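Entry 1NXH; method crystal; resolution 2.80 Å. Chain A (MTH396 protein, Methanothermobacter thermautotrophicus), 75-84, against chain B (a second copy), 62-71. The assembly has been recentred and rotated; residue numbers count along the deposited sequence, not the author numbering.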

# COMPACT_ATOMS: atom_id res chain seq x y z
N LEU A 75 5.03 -4.85 2.15
CA LEU A 75 5.79 -6.09 2.33
C LEU A 75 5.65 -7.05 1.16
O LEU A 75 5.81 -8.25 1.31
N GLN A 76 5.34 -6.50 -0.00
CA GLN A 76 5.22 -7.30 -1.22
C GLN A 76 4.49 -8.62 -0.99
O GLN A 76 4.89 -9.67 -1.54
N LEU A 77 3.43 -8.57 -0.19
CA LEU A 77 2.67 -9.77 0.10
C LEU A 77 1.70 -10.18 -0.98
O LEU A 77 1.25 -11.32 -1.01
N CYS A 78 1.37 -9.25 -1.86
CA CYS A 78 0.47 -9.58 -2.97
C CYS A 78 1.17 -10.72 -3.70
O CYS A 78 0.53 -11.70 -4.11
N TRP A 79 2.48 -10.59 -3.83
CA TRP A 79 3.31 -11.56 -4.54
C TRP A 79 3.70 -12.73 -3.68
O TRP A 79 3.42 -13.89 -4.01
N LEU A 80 4.38 -12.43 -2.59
CA LEU A 80 4.83 -13.48 -1.71
C LEU A 80 3.74 -14.44 -1.27
O LEU A 80 4.02 -15.59 -0.99
N VAL A 81 2.50 -13.98 -1.24
CA VAL A 81 1.45 -14.86 -0.80
C VAL A 81 0.41 -15.12 -1.87
O VAL A 81 0.40 -16.19 -2.50
N ASP A 82 -0.46 -14.15 -2.10
CA ASP A 82 -1.53 -14.31 -3.08
C ASP A 82 -1.09 -14.93 -4.40
O ASP A 82 -1.80 -15.75 -4.99
N VAL A 83 0.10 -14.56 -4.88
CA VAL A 83 0.59 -15.07 -6.16
C VAL A 83 1.54 -16.25 -6.11
O VAL A 83 1.21 -17.33 -6.58
N MSE A 84 2.73 -16.03 -5.58
CA MSE A 84 3.72 -17.09 -5.52
C MSE A 84 3.45 -18.10 -4.41
O MSE A 84 3.68 -19.30 -4.57
N ALA B 62 -1.44 -11.08 -12.88
CA ALA B 62 -1.71 -10.48 -11.57
C ALA B 62 -0.84 -9.24 -11.33
O ALA B 62 -1.03 -8.53 -10.33
N ARG B 63 0.10 -8.98 -12.23
CA ARG B 63 0.97 -7.81 -12.10
C ARG B 63 0.13 -6.53 -11.98
O ARG B 63 0.48 -5.63 -11.22
N PRO B 64 -0.99 -6.43 -12.74
CA PRO B 64 -1.86 -5.25 -12.68
C PRO B 64 -2.47 -5.15 -11.30
O PRO B 64 -2.29 -4.15 -10.60
N ARG B 65 -3.20 -6.19 -10.93
CA ARG B 65 -3.85 -6.27 -9.63
C ARG B 65 -2.92 -5.84 -8.49
O ARG B 65 -3.26 -4.98 -7.67
N CYS B 66 -1.73 -6.43 -8.46
CA CYS B 66 -0.76 -6.12 -7.42
C CYS B 66 -0.33 -4.67 -7.41
O CYS B 66 0.01 -4.12 -6.37
N ILE B 67 -0.34 -4.05 -8.57
CA ILE B 67 0.05 -2.67 -8.63
C ILE B 67 -1.09 -1.78 -8.17
O ILE B 67 -0.87 -0.83 -7.42
N ARG B 68 -2.32 -2.07 -8.61
CA ARG B 68 -3.42 -1.25 -8.17
C ARG B 68 -3.37 -1.25 -6.65
O ARG B 68 -3.43 -0.19 -6.02
N GLU B 69 -3.22 -2.44 -6.07
CA GLU B 69 -3.19 -2.56 -4.62
C GLU B 69 -2.15 -1.64 -4.01
O GLU B 69 -2.44 -0.92 -3.04
N LYS B 70 -0.95 -1.67 -4.59
CA LYS B 70 0.15 -0.83 -4.14
C LYS B 70 -0.27 0.64 -4.26
O LYS B 70 -0.07 1.44 -3.34
N LEU B 71 -0.88 0.98 -5.39
CA LEU B 71 -1.34 2.35 -5.60
C LEU B 71 -2.36 2.74 -4.54
O LEU B 71 -2.17 3.72 -3.83

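A covalent bond fixes the centre of this contact. Cys A78 and Cys B66, whose CA atoms lie closest across the stretches, both point toward the partner helix, the first with chi1 t and the second m, and their SG atoms join at 2.1 Å in a disulfide with chi3 of -88°, close to the relaxed value. Cysteine suits the spot because its thiol can be oxidised to a covalent bridge, and the CA atoms of Cys A78 and Cys B66, 5.8 Å apart, are at a spacing a disulfide can span.

The bridge is a bump, and Trp A79 and Val A83 of chain A form two walls of a corner in which SG of Cys B66 sits. Trp A79 starts sideways, but its m rotamer brings the indole over to chain B, so that SG of Cys B66 sits above one ring face, 3.8 Å from the centroid of the five-membered ring; polarizable sulfur packs well there. NE1 of Trp A79 comes 3.6 Å from CB of Cys B66, while CZ2 reaches to 3.8 Å from CA of Arg B63. Val A83 (t) sends CG2 to 4.1 Å from SG of Cys B66 and equally near CB of Ala B62, so that the methyl of Ala B62 and a branch of Val A83 meet in an apolar contact.

Polar groups contribute proximity rather than hydrogen bonds. Glu B69 (m) extends OE2 to 3.5 Å from SG of Cys A78, and Gln A76 NE2 lies 3.7 Å from NZ of Lys B70.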

# COMPACT_ATOMS: atom_id res chain seq x y z
CB LEU A 75 5.36 -6.79 3.62
CG LEU A 75 5.68 -6.03 4.91
CD1 LEU A 75 5.35 -6.93 6.11
CD2 LEU A 75 7.14 -5.64 4.94
CB GLN A 76 6.61 -7.55 -1.79
CG GLN A 76 7.53 -6.30 -1.84
CD GLN A 76 6.98 -5.14 -2.69
OE1 GLN A 76 6.47 -5.34 -3.80
NE2 GLN A 76 7.11 -3.91 -2.16
CB LEU A 77 1.96 -9.61 1.42
CG LEU A 77 2.99 -9.57 2.54
CD1 LEU A 77 2.24 -9.43 3.84
CD2 LEU A 77 3.82 -10.84 2.54
CB CYS A 78 0.31 -8.39 -3.92
SG CYS A 78 -0.88 -8.59 -5.30
CB TRP A 79 4.57 -10.90 -5.06
CG TRP A 79 4.32 -9.91 -6.12
CD1 TRP A 79 4.19 -8.56 -5.98
CD2 TRP A 79 4.09 -10.20 -7.50
NE1 TRP A 79 3.90 -7.99 -7.20
CE2 TRP A 79 3.83 -8.97 -8.15
CE3 TRP A 79 4.09 -11.39 -8.25
CZ2 TRP A 79 3.57 -8.89 -9.52
CZ3 TRP A 79 3.83 -11.31 -9.61
CH2 TRP A 79 3.57 -10.07 -10.23
CB LEU A 80 5.50 -12.86 -0.49
CG LEU A 80 7.00 -12.66 -0.67
CD1 LEU A 80 7.32 -12.44 -2.13
CD2 LEU A 80 7.45 -11.49 0.16
CB VAL A 81 0.80 -14.28 0.45
CG1 VAL A 81 -0.32 -15.18 0.95
CG2 VAL A 81 1.88 -14.12 1.54
CB ASP A 82 -2.19 -12.96 -3.34
CG ASP A 82 -2.48 -12.17 -2.05
OD1 ASP A 82 -3.15 -11.11 -2.13
OD2 ASP A 82 -2.04 -12.59 -0.95
CB VAL A 83 1.30 -13.97 -6.94
CG1 VAL A 83 1.69 -14.49 -8.30
CG2 VAL A 83 0.42 -12.76 -7.08
CB MSE A 84 5.12 -16.48 -5.38
CG MSE A 84 5.39 -15.40 -6.43
SE MSE A 84 7.21 -14.79 -6.55
CE MSE A 84 7.17 -13.31 -5.36
CB ALA B 62 -1.48 -11.51 -10.46
CB ARG B 63 1.95 -7.74 -13.28
CG ARG B 63 3.11 -6.77 -13.06
CD ARG B 63 4.41 -7.28 -13.69
NE ARG B 63 5.26 -6.19 -14.19
CZ ARG B 63 5.10 -5.59 -15.38
NH1 ARG B 63 4.12 -5.97 -16.21
NH2 ARG B 63 5.90 -4.60 -15.74
CB PRO B 64 -2.94 -5.56 -13.71
CG PRO B 64 -2.19 -6.31 -14.73
CD PRO B 64 -1.35 -7.27 -13.90
CB ARG B 65 -4.32 -7.69 -9.38
CG ARG B 65 -4.73 -8.00 -7.95
CD ARG B 65 -4.78 -9.50 -7.79
NE ARG B 65 -5.41 -10.10 -8.96
CZ ARG B 65 -6.69 -9.98 -9.28
NH1 ARG B 65 -7.51 -9.27 -8.50
NH2 ARG B 65 -7.17 -10.55 -10.39
CB CYS B 66 0.47 -6.99 -7.55
SG CYS B 66 0.25 -8.71 -7.01
CB ILE B 67 0.48 -2.29 -10.04
CG1 ILE B 67 1.68 -3.16 -10.42
CG2 ILE B 67 0.81 -0.81 -10.10
CD1 ILE B 67 2.13 -2.99 -11.85
CB ARG B 68 -4.76 -1.81 -8.64
CG ARG B 68 -5.03 -1.52 -10.09
CD ARG B 68 -6.38 -2.11 -10.59
NE ARG B 68 -7.45 -1.11 -10.77
CZ ARG B 68 -8.33 -0.76 -9.83
NH1 ARG B 68 -8.29 -1.31 -8.62
NH2 ARG B 68 -9.25 0.15 -10.09
CB GLU B 69 -2.94 -4.01 -4.22
CG GLU B 69 -4.14 -4.88 -4.54
CD GLU B 69 -4.07 -6.29 -3.95
OE1 GLU B 69 -5.08 -7.03 -4.09
OE2 GLU B 69 -3.03 -6.65 -3.34
CB LYS B 70 1.39 -1.10 -4.98
CG LYS B 70 2.67 -0.65 -4.32
CD LYS B 70 3.68 -1.77 -4.32
CE LYS B 70 5.06 -1.30 -3.89
NZ LYS B 70 5.07 -0.84 -2.47
CB LEU B 71 -1.96 2.49 -6.99
CG LEU B 71 -0.95 2.51 -8.14
CD1 LEU B 71 -1.65 2.41 -9.49
CD2 LEU B 71 -0.14 3.80 -8.02